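Long-range contacts in putative polyphosphate kinase 2 (Pseudomonas aeruginosa PAO1, PDB 3CZP), which uses inorganic polyphosphate as phosphate donor to convert AMP to ADP, and less efficiently GMP to GDP, with magnesium as cofactor: residues Gln298-Ala303 with Tyr402-Val407; Tyr329-Ile334 with Phe360-Arg365; Val407-Ala412 with Leu483-Asp488. All blocks are in the same frame, centred on the assembly; numbering follows the deposited sequence.

Interaction 1: Gln298-Ala303 with Tyr402-Val407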
loop_
_atom_site.group_PDB
_atom_site.type_symbol
_atom_site.label_atom_id
_atom_site.label_comp_id
_atom_site.label_asym_id
_atom_site.label_seq_id
_atom_site.Cartn_x
_atom_site.Cartn_y
_atom_site.Cartn_z
ATOM N N GLN A 298 -16.608 -13.696 12.694
ATOM C CA GLN A 298 -16.746 -12.510 13.514
ATOM C C GLN A 298 -15.409 -12.024 14.037
ATOM O O GLN A 298 -15.345 -10.998 14.708
ATOM C CB GLN A 298 -17.673 -12.870 14.668
ATOM C CG GLN A 298 -17.603 -12.003 15.905
ATOM C CD GLN A 298 -18.705 -12.343 16.901
ATOM O OE1 GLN A 298 -19.400 -13.366 16.752
ATOM N NE2 GLN A 298 -18.844 -11.504 17.951
ATOM N N HIS A 299 -14.335 -12.724 13.697
ATOM C CA HIS A 299 -13.055 -12.521 14.321
ATOM C C HIS A 299 -11.894 -12.542 13.337
ATOM O O HIS A 299 -12.033 -12.851 12.158
ATOM C CB HIS A 299 -12.808 -13.645 15.360
ATOM C CG HIS A 299 -13.741 -13.602 16.537
ATOM N ND1 HIS A 299 -13.667 -12.629 17.519
ATOM C CD2 HIS A 299 -14.775 -14.401 16.879
ATOM C CE1 HIS A 299 -14.615 -12.840 18.418
ATOM N NE2 HIS A 299 -15.305 -13.905 18.048
ATOM N N SER A 300 -10.720 -12.229 13.865
ATOM C CA SER A 300 -9.500 -12.611 13.189
ATOM C C SER A 300 -8.467 -12.917 14.279
ATOM O O SER A 300 -8.758 -12.772 15.450
ATOM C CB SER A 300 -9.065 -11.534 12.173
ATOM O OG SER A 300 -8.869 -10.336 12.851
ATOM N N LEU A 301 -7.278 -13.363 13.874
ATOM C CA LEU A 301 -6.266 -13.783 14.823
ATOM C C LEU A 301 -4.979 -13.059 14.520
ATOM O O LEU A 301 -4.608 -12.922 13.362
ATOM C CB LEU A 301 -6.088 -15.310 14.755
ATOM C CG LEU A 301 -5.226 -16.110 15.743
ATOM C CD1 LEU A 301 -5.759 -15.928 17.125
ATOM C CD2 LEU A 301 -5.284 -17.620 15.357
ATOM N N VAL A 302 -4.335 -12.571 15.577
ATOM C CA VAL A 302 -2.930 -12.091 15.533
ATOM C C VAL A 302 -2.116 -12.851 16.541
ATOM O O VAL A 302 -2.427 -12.823 17.745
ATOM C CB VAL A 302 -2.855 -10.557 15.780
ATOM C CG1 VAL A 302 -1.398 -10.082 15.918
ATOM C CG2 VAL A 302 -3.545 -9.829 14.627
ATOM N N ALA A 303 -1.068 -13.533 16.049
ATOM C CA ALA A 303 -0.039 -14.204 16.882
ATOM C C ALA A 303 1.281 -13.507 16.750
ATOM O O ALA A 303 1.851 -13.412 15.660
ATOM C CB ALA A 303 0.099 -15.694 16.549
ATOM N N TYR A 402 -12.356 -4.529 18.040
ATOM C CA TYR A 402 -12.927 -4.889 16.757
ATOM C C TYR A 402 -13.172 -6.410 16.674
ATOM O O TYR A 402 -13.834 -6.873 15.783
ATOM C CB TYR A 402 -12.005 -4.365 15.618
ATOM C CG TYR A 402 -12.634 -4.526 14.261
ATOM C CD1 TYR A 402 -13.672 -3.721 13.855
ATOM C CD2 TYR A 402 -12.219 -5.521 13.414
ATOM C CE1 TYR A 402 -14.228 -3.892 12.649
ATOM C CE2 TYR A 402 -12.813 -5.712 12.219
ATOM C CZ TYR A 402 -13.798 -4.881 11.821
ATOM O OH TYR A 402 -14.410 -5.093 10.582
ATOM N N GLY A 403 -12.671 -7.192 17.635
ATOM C CA GLY A 403 -12.895 -8.671 17.666
ATOM C C GLY A 403 -11.658 -9.471 17.227
ATOM O O GLY A 403 -11.722 -10.673 17.011
ATOM N N ILE A 404 -10.517 -8.803 17.089
ATOM C CA ILE A 404 -9.269 -9.485 16.777
ATOM C C ILE A 404 -8.767 -10.140 18.037
ATOM O O ILE A 404 -8.700 -9.529 19.095
ATOM C CB ILE A 404 -8.189 -8.535 16.173
ATOM C CG1 ILE A 404 -8.796 -7.771 14.963
ATOM C CG2 ILE A 404 -6.931 -9.308 15.849
ATOM C CD1 ILE A 404 -7.802 -7.014 14.062
ATOM N N ILE A 405 -8.434 -11.418 17.892
ATOM C CA ILE A 405 -7.845 -12.237 18.940
ATOM C C ILE A 405 -6.347 -12.075 18.938
ATOM O O ILE A 405 -5.691 -12.465 18.015
ATOM C CB ILE A 405 -8.227 -13.711 18.727
ATOM C CG1 ILE A 405 -9.760 -13.857 18.648
ATOM C CG2 ILE A 405 -7.653 -14.632 19.853
ATOM C CD1 ILE A 405 -10.184 -15.222 18.203
ATOM N N VAL A 406 -5.798 -11.525 19.999
ATOM C CA VAL A 406 -4.386 -11.227 20.066
ATOM C C VAL A 406 -3.649 -12.169 21.063
ATOM O O VAL A 406 -3.955 -12.208 22.285
ATOM C CB VAL A 406 -4.209 -9.769 20.449
ATOM C CG1 VAL A 406 -2.751 -9.429 20.626
ATOM C CG2 VAL A 406 -4.931 -8.851 19.416
ATOM N N VAL A 407 -2.697 -12.937 20.531
ATOM C CA VAL A 407 -1.894 -13.855 21.331
ATOM C C VAL A 407 -0.422 -13.444 21.207
ATOM O O VAL A 407 0.020 -13.129 20.113
ATOM C CB VAL A 407 -2.183 -15.306 20.884
ATOM C CG1 VAL A 407 -1.494 -16.264 21.795
ATOM C CG2 VAL A 407 -3.753 -15.587 20.980
#

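Interaction 2: Tyr329-Ile334 with Phe360-Arg365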
loop_
_atom_site.group_PDB
_atom_site.type_symbol
_atom_site.label_atom_id
_atom_site.label_comp_id
_atom_site.label_asym_id
_atom_site.label_seq_id
_atom_site.Cartn_x
_atom_site.Cartn_y
_atom_site.Cartn_z
ATOM N N TYR A 329 -3.578 -18.041 6.306
ATOM C CA TYR A 329 -2.691 -17.309 7.173
ATOM C C TYR A 329 -1.758 -16.464 6.332
ATOM O O TYR A 329 -1.686 -16.630 5.103
ATOM C CB TYR A 329 -1.949 -18.223 8.180
ATOM C CG TYR A 329 -1.081 -19.272 7.524
ATOM C CD1 TYR A 329 0.115 -18.909 6.898
ATOM C CD2 TYR A 329 -1.453 -20.624 7.504
ATOM C CE1 TYR A 329 0.906 -19.825 6.298
ATOM C CE2 TYR A 329 -0.640 -21.572 6.876
ATOM C CZ TYR A 329 0.529 -21.170 6.292
ATOM O OH TYR A 329 1.343 -22.041 5.643
ATOM N N HIS A 330 -1.103 -15.515 7.016
ATOM C CA HIS A 330 -0.165 -14.561 6.420
ATOM C C HIS A 330 0.918 -14.369 7.463
ATOM O O HIS A 330 0.607 -13.951 8.568
ATOM C CB HIS A 330 -0.887 -13.254 6.130
ATOM C CG HIS A 330 0.006 -12.150 5.634
ATOM N ND1 HIS A 330 0.941 -12.335 4.628
ATOM C CD2 HIS A 330 0.062 -10.837 5.961
ATOM C CE1 HIS A 330 1.538 -11.185 4.369
ATOM N NE2 HIS A 330 1.030 -10.257 5.167
ATOM N N ILE A 331 2.163 -14.749 7.162
ATOM C CA ILE A 331 3.250 -14.579 8.101
ATOM C C ILE A 331 4.064 -13.361 7.688
ATOM O O ILE A 331 4.437 -13.233 6.509
ATOM C CB ILE A 331 4.159 -15.795 8.136
ATOM C CG1 ILE A 331 3.349 -17.088 8.396
ATOM C CG2 ILE A 331 5.255 -15.602 9.169
ATOM C CD1 ILE A 331 4.231 -18.313 8.291
ATOM N N VAL A 332 4.338 -12.478 8.658
ATOM C CA VAL A 332 5.105 -11.244 8.458
ATOM C C VAL A 332 6.380 -11.291 9.286
ATOM O O VAL A 332 6.326 -11.117 10.487
ATOM C CB VAL A 332 4.340 -10.019 8.938
ATOM C CG1 VAL A 332 5.144 -8.695 8.638
ATOM C CG2 VAL A 332 2.940 -10.038 8.345
ATOM N N PRO A 333 7.517 -11.527 8.653
ATOM C CA PRO A 333 8.783 -11.499 9.372
ATOM C C PRO A 333 9.264 -10.055 9.496
ATOM O O PRO A 333 9.511 -9.392 8.507
ATOM C CB PRO A 333 9.669 -12.398 8.511
ATOM C CG PRO A 333 9.143 -12.244 7.119
ATOM C CD PRO A 333 7.685 -11.927 7.254
ATOM N N ILE A 334 9.311 -9.522 10.705
ATOM C CA ILE A 334 9.510 -8.077 10.846
ATOM C C ILE A 334 11.007 -7.896 10.890
ATOM O O ILE A 334 11.634 -8.570 11.666
ATOM C CB ILE A 334 8.837 -7.536 12.124
ATOM C CG1 ILE A 334 7.299 -7.526 11.930
ATOM C CG2 ILE A 334 9.398 -6.200 12.519
ATOM C CD1 ILE A 334 6.781 -6.622 10.835
ATOM N N PHE A 360 -5.722 -14.597 9.604
ATOM C CA PHE A 360 -4.794 -14.968 10.688
ATOM C C PHE A 360 -3.421 -14.460 10.306
ATOM O O PHE A 360 -2.907 -14.843 9.299
ATOM C CB PHE A 360 -4.801 -16.506 10.828
ATOM C CG PHE A 360 -3.872 -17.086 11.898
ATOM C CD1 PHE A 360 -3.216 -16.284 12.860
ATOM C CD2 PHE A 360 -3.663 -18.445 11.921
ATOM C CE1 PHE A 360 -2.382 -16.850 13.817
ATOM C CE2 PHE A 360 -2.813 -19.032 12.859
ATOM C CZ PHE A 360 -2.169 -18.245 13.809
ATOM N N THR A 361 -2.861 -13.525 11.054
ATOM C CA THR A 361 -1.543 -12.953 10.724
ATOM C C THR A 361 -0.619 -13.334 11.862
ATOM O O THR A 361 -0.955 -13.233 13.030
ATOM C CB THR A 361 -1.542 -11.443 10.561
ATOM O OG1 THR A 361 -2.459 -11.071 9.532
ATOM C CG2 THR A 361 -0.117 -10.922 10.244
ATOM N N ILE A 362 0.542 -13.832 11.488
ATOM C CA ILE A 362 1.575 -14.208 12.425
ATOM C C ILE A 362 2.757 -13.204 12.225
ATOM O O ILE A 362 3.236 -12.995 11.076
ATOM C CB ILE A 362 2.047 -15.616 12.102
ATOM C CG1 ILE A 362 0.902 -16.652 12.176
ATOM C CG2 ILE A 362 3.238 -15.986 13.002
ATOM C CD1 ILE A 362 1.397 -18.124 12.025
ATOM N N PHE A 363 3.218 -12.625 13.343
ATOM C CA PHE A 363 4.261 -11.662 13.363
ATOM C C PHE A 363 5.487 -12.338 13.966
ATOM O O PHE A 363 5.542 -12.653 15.152
ATOM C CB PHE A 363 3.865 -10.415 14.146
ATOM C CG PHE A 363 2.880 -9.530 13.444
ATOM C CD1 PHE A 363 3.311 -8.611 12.506
ATOM C CD2 PHE A 363 1.507 -9.650 13.685
ATOM C CE1 PHE A 363 2.414 -7.791 11.828
ATOM C CE2 PHE A 363 0.580 -8.811 13.026
ATOM C CZ PHE A 363 1.043 -7.886 12.100
ATOM N N ASP A 364 6.454 -12.586 13.117
ATOM C CA ASP A 364 7.736 -13.047 13.566
ATOM C C ASP A 364 8.587 -11.829 13.869
ATOM O O ASP A 364 9.155 -11.198 12.977
ATOM C CB ASP A 364 8.358 -13.938 12.510
ATOM C CG ASP A 364 9.658 -14.588 12.979
ATOM O OD1 ASP A 364 10.098 -14.392 14.147
ATOM O OD2 ASP A 364 10.258 -15.299 12.158
ATOM N N ARG A 365 8.641 -11.506 15.160
ATOM C CA ARG A 365 9.017 -10.181 15.660
ATOM C C ARG A 365 7.928 -9.192 15.298
ATOM O O ARG A 365 7.074 -9.492 14.484
ATOM C CB ARG A 365 10.383 -9.748 15.168
ATOM C CG ARG A 365 11.427 -10.791 15.406
ATOM C CD ARG A 365 12.720 -10.385 14.814
ATOM N NE ARG A 365 13.400 -9.437 15.681
ATOM C CZ ARG A 365 14.711 -9.206 15.664
ATOM N NH1 ARG A 365 15.499 -9.876 14.824
ATOM N NH2 ARG A 365 15.247 -8.309 16.509
HETATM O O HOH W 1 12.017 -11.267 11.596
#

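Interaction 3: Val407-Ala412 with Leu483-Asp488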
loop_
_atom_site.group_PDB
_atom_site.type_symbol
_atom_site.label_atom_id
_atom_site.label_comp_id
_atom_site.label_asym_id
_atom_site.label_seq_id
_atom_site.Cartn_x
_atom_site.Cartn_y
_atom_site.Cartn_z
ATOM N N VAL A 407 -2.697 -12.937 20.531
ATOM C CA VAL A 407 -1.894 -13.855 21.331
ATOM C C VAL A 407 -0.422 -13.444 21.207
ATOM O O VAL A 407 0.020 -13.129 20.113
ATOM C CB VAL A 407 -2.183 -15.306 20.884
ATOM C CG1 VAL A 407 -1.494 -16.264 21.795
ATOM C CG2 VAL A 407 -3.753 -15.587 20.980
ATOM N N LYS A 408 0.319 -13.400 22.319
ATOM C CA LYS A 408 1.703 -12.906 22.344
ATOM C C LYS A 408 2.646 -13.881 23.068
ATOM O O LYS A 408 2.420 -14.226 24.223
ATOM C CB LYS A 408 1.741 -11.556 23.090
ATOM C CG LYS A 408 1.025 -10.402 22.398
ATOM C CD LYS A 408 1.245 -9.097 23.155
ATOM C CE LYS A 408 0.494 -9.009 24.471
ATOM N NZ LYS A 408 0.477 -7.595 25.118
ATOM N N PHE A 409 3.712 -14.304 22.402
ATOM C CA PHE A 409 4.630 -15.303 22.940
ATOM C C PHE A 409 6.035 -14.728 23.140
ATOM O O PHE A 409 6.613 -14.149 22.231
ATOM C CB PHE A 409 4.714 -16.522 21.979
ATOM C CG PHE A 409 3.386 -17.275 21.783
ATOM C CD1 PHE A 409 2.858 -18.083 22.792
ATOM C CD2 PHE A 409 2.678 -17.158 20.610
ATOM C CE1 PHE A 409 1.681 -18.728 22.629
ATOM C CE2 PHE A 409 1.497 -17.843 20.442
ATOM C CZ PHE A 409 0.999 -18.618 21.447
ATOM N N TRP A 410 6.600 -14.951 24.319
ATOM C CA TRP A 410 7.994 -14.748 24.555
ATOM C C TRP A 410 8.570 -16.110 24.775
ATOM O O TRP A 410 8.279 -16.744 25.775
ATOM C CB TRP A 410 8.279 -13.877 25.793
ATOM C CG TRP A 410 9.726 -13.832 26.043
ATOM C CD1 TRP A 410 10.451 -14.606 26.939
ATOM C CD2 TRP A 410 10.696 -13.072 25.305
ATOM N NE1 TRP A 410 11.813 -14.329 26.807
ATOM C CE2 TRP A 410 11.986 -13.400 25.824
ATOM C CE3 TRP A 410 10.603 -12.155 24.252
ATOM C CZ2 TRP A 410 13.156 -12.828 25.332
ATOM C CZ3 TRP A 410 11.792 -11.584 23.761
ATOM C CH2 TRP A 410 13.036 -11.922 24.288
ATOM N N LEU A 411 9.364 -16.568 23.819
ATOM C CA LEU A 411 10.017 -17.863 23.944
ATOM C C LEU A 411 11.320 -17.677 24.712
ATOM O O LEU A 411 12.259 -17.020 24.246
ATOM C CB LEU A 411 10.270 -18.539 22.584
ATOM C CG LEU A 411 9.130 -19.436 22.067
ATOM C CD1 LEU A 411 7.824 -18.700 21.926
ATOM C CD2 LEU A 411 9.576 -20.060 20.704
ATOM N N ALA A 412 11.371 -18.298 25.886
ATOM C CA ALA A 412 12.491 -18.122 26.803
ATOM C C ALA A 412 13.400 -19.356 26.773
ATOM O O ALA A 412 12.926 -20.483 26.876
ATOM C CB ALA A 412 11.967 -17.837 28.217
ATOM N N LEU A 483 0.652 -23.799 20.410
ATOM C CA LEU A 483 -0.594 -24.216 19.782
ATOM C C LEU A 483 -1.725 -24.184 20.825
ATOM O O LEU A 483 -2.766 -23.589 20.582
ATOM C CB LEU A 483 -0.467 -25.608 19.165
ATOM C CG LEU A 483 0.040 -25.707 17.715
ATOM C CD1 LEU A 483 0.740 -27.032 17.546
ATOM C CD2 LEU A 483 -1.091 -25.574 16.709
ATOM N N ARG A 484 -1.500 -24.766 21.997
ATOM C CA ARG A 484 -2.574 -24.822 23.004
ATOM C C ARG A 484 -3.085 -23.429 23.409
ATOM O O ARG A 484 -4.274 -23.241 23.608
ATOM C CB ARG A 484 -2.114 -25.527 24.225
ATOM C CG ARG A 484 -3.222 -25.905 25.183
ATOM C CD ARG A 484 -2.645 -26.679 26.345
ATOM N NE ARG A 484 -2.329 -28.071 26.053
ATOM C CZ ARG A 484 -1.112 -28.635 26.130
ATOM N NH1 ARG A 484 -0.977 -29.929 25.888
ATOM N NH2 ARG A 484 -0.020 -27.907 26.393
ATOM N N THR A 485 -2.164 -22.477 23.533
ATOM C CA THR A 485 -2.506 -21.110 23.875
ATOM C C THR A 485 -3.362 -20.430 22.820
ATOM O O THR A 485 -4.366 -19.749 23.140
ATOM C CB THR A 485 -1.268 -20.241 24.096
ATOM O OG1 THR A 485 -0.431 -20.809 25.110
ATOM C CG2 THR A 485 -1.700 -18.808 24.516
ATOM N N ILE A 486 -2.940 -20.535 21.577
ATOM C CA ILE A 486 -3.744 -20.043 20.479
ATOM C C ILE A 486 -5.165 -20.592 20.585
ATOM O O ILE A 486 -6.109 -19.831 20.606
ATOM C CB ILE A 486 -3.105 -20.350 19.110
ATOM C CG1 ILE A 486 -1.821 -19.510 18.944
ATOM C CG2 ILE A 486 -4.029 -20.017 17.945
ATOM C CD1 ILE A 486 -1.024 -19.957 17.761
ATOM N N ASN A 487 -5.289 -21.912 20.680
ATOM C CA ASN A 487 -6.559 -22.589 20.782
ATOM C C ASN A 487 -7.368 -22.155 21.996
ATOM O O ASN A 487 -8.573 -21.929 21.872
ATOM C CB ASN A 487 -6.342 -24.125 20.858
ATOM C CG ASN A 487 -5.784 -24.735 19.539
ATOM O OD1 ASN A 487 -5.919 -24.149 18.469
ATOM N ND2 ASN A 487 -5.182 -25.932 19.632
ATOM N N ASP A 488 -6.727 -22.082 23.176
ATOM C CA ASP A 488 -7.433 -21.568 24.393
ATOM C C ASP A 488 -7.981 -20.137 24.130
ATOM O O ASP A 488 -9.090 -19.803 24.550
ATOM C CB ASP A 488 -6.508 -21.489 25.626
ATOM C CG ASP A 488 -6.112 -22.831 26.171
ATOM O OD1 ASP A 488 -6.715 -23.861 25.785
ATOM O OD2 ASP A 488 -5.178 -22.843 27.021
#

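Interaction 1: Gln298-Ala303 with Tyr402-Val407
His299 ties the residue just before strand 300-307 to the end of helix 382-402. Its CG lies anti to the carbonyl carbon, beside the backbone N (chi1 -67°), and the ring's turn about CB-CG then brings ND1 to Gly403 O, to which it donates at 2.8 Å. The acceptor sits at the ring edge, in the ring plane, and the bond falls on an in-plane lone pair of the carbonyl. At the far end of the ring NE2 bonds Asp497, an arrangement that would favour a cationic imidazole. Glycine suits position 403 because it closes helix 382-402 in a Schellman motif with positive phi (104°), where a CB would crowd the preceding carbonyl.

Beyond this bond the backbones run parallel. Ile405 N donates to Ser300 O at 2.8 Å, Val302 N to Ile405 O at 2.8 Å and Val407 N to Val302 O at 2.8 Å, all nearly straight. On one face, Ser300 holds OG in the crowded position between backbone N and carbonyl carbon (chi1 59°), bringing it 3.3 Å from Ile404 CG1. Further along this face Val302 CG2, beside its own backbone N, crosses obliquely to Ile404 CG2 at 3.6 Å. On the reverse face Leu301, with CG anti to the backbone N, brings CD1 3.6 Å from Ile405 CG2. Beta-branched Val302, Ile404 and Ile405 suit extended strands, and helix 475-496 covers the face bearing Leu301 and Ile405. These are adjacent inner strands of the parallel 2-3-1-4-5 sheet of a P-loop kinase fold, strand 300-307 probably leading into the P-loop, as strand-helix order and family suggest.

Interaction 2: Tyr329-Ile334 with Phe360-Arg365
Val332 and Ile334, with Thr361 and Phe363, form the close-packed part of this parallel pair. Val332 CG2 and Thr361 CG2 meet obliquely at 3.7 Å, and the same Thr361 methyl lies over one face of the Phe363 ring. Phe363 CG is anti to its carbonyl carbon (chi1 -73°), and CD1 comes 4.0 Å from Val332 CB. Ile334 CG1 abuts the edge of this ring and presses on Arg365 O at 3.2 Å, its CB beside Arg365 CB. Beta-branched Val332 and Thr361 suit extended backbone and pack against the flat ring. On the reverse face Ile331 and Ile362 lie side by side. Between the two faces the main chains are bonded, the shortest bond being Val332 N to Ile362 O at 2.7 Å; Ile334 N donates almost straight to Asp364 O at 2.8 Å.

Strand 330-333 is the outermost of the chain's second parallel sheet, and 360-364 lies inside it, so this is the border of the P-loop kinase core. Asp364, ending its strand, occupies a place consistent with a Walker B acid; its OD2 forms a salt bridge with Arg70 of the second subunit.

Packing is looser at His330 and Pro333. Pro333, whose nitrogen carries no hydrogen but faces away from strand 360-364, so that no bond of this pair is lost, keeps CB 4.5 Å from Asp364 CB; Arg70 of the second subunit also packs on it. A water donates to Ile334 O at 2.7 Å and, more distantly, to Asp364 O. Arg365, bent at chi3, carries its guanidinium onward into solvent.

Interaction 3: Val407-Ala412 with Leu483-Asp488
Phe409 points its ring tip straight at the helix, and Thr485 answers tip to tip. The ring atom CE1 lies 3.6 Å from Thr485 CB, and CZ lies 3.9 Å from Ile486 CG1. Both partners therefore press on the rim of the ring rather than on a face: Ile486 CG1 sits at the edge in the ring plane, its side chain crossing the phenylalanine at about a right angle. The CB of Phe409 points toward the helix, and chi1 of -62°, with CG anti to the carbonyl carbon, carries the ring on in that direction. Its long flat group spans much of the distance to the helix; the axes of the short segments 407-412 and 483-488 approach to 9.3 Å.

Val407, two residues earlier and on the same face, is shorter and reaches the helix through one branch. Its CG1, anti to the backbone N, crosses obliquely to Thr485 CG2 at 3.7 Å, with Ile486 CG1 further off at 4.3 Å. Thr485 is thus shared by both strand residues: CG2 is also anti to its backbone N and faces the valine, while OG1, beside the backbone N, lies at the edge of the phenyl ring, in its plane. This hydroxyl bonds Lys481 O one helical turn back, which lets a threonine sit against apolar neighbours. No hydrogen bond joins the two segments.

The helix runs roughly antiparallel to the strand, at 159° between their directions, as in alpha/beta folds with helices laid against a parallel sheet. Helix 475-496 is itself backed by helix 273-292, where Asn487 bonds Glu283, and Lys408 leaves the strand on the other side for a salt bridge with Glu396. Beside Phe409 stand Phe305 of strand 300-307 and Val470 of strand 467-471.

All three contacts belong to the second PPK2 region and to one parallel sheet, their centres about 13 to 14 Å apart. Interaction 2 is nested in the chain loop closed by interaction 1, and interaction 3 follows in series. Strand 300-307 joins the first two, lying between 360-364 and 404-412, with Leu301 packed on Phe360. Strand 404-412 joins interactions 1 and 3 through Val407, and Leu301 also touches Ile486 on the covering helix. Together they run from the sheet's outer strand, near the second subunit, through its centre to a flanking helix: part of the core of the second PPK2 region, whose N-terminal counterpart seems to be catalytically inactive.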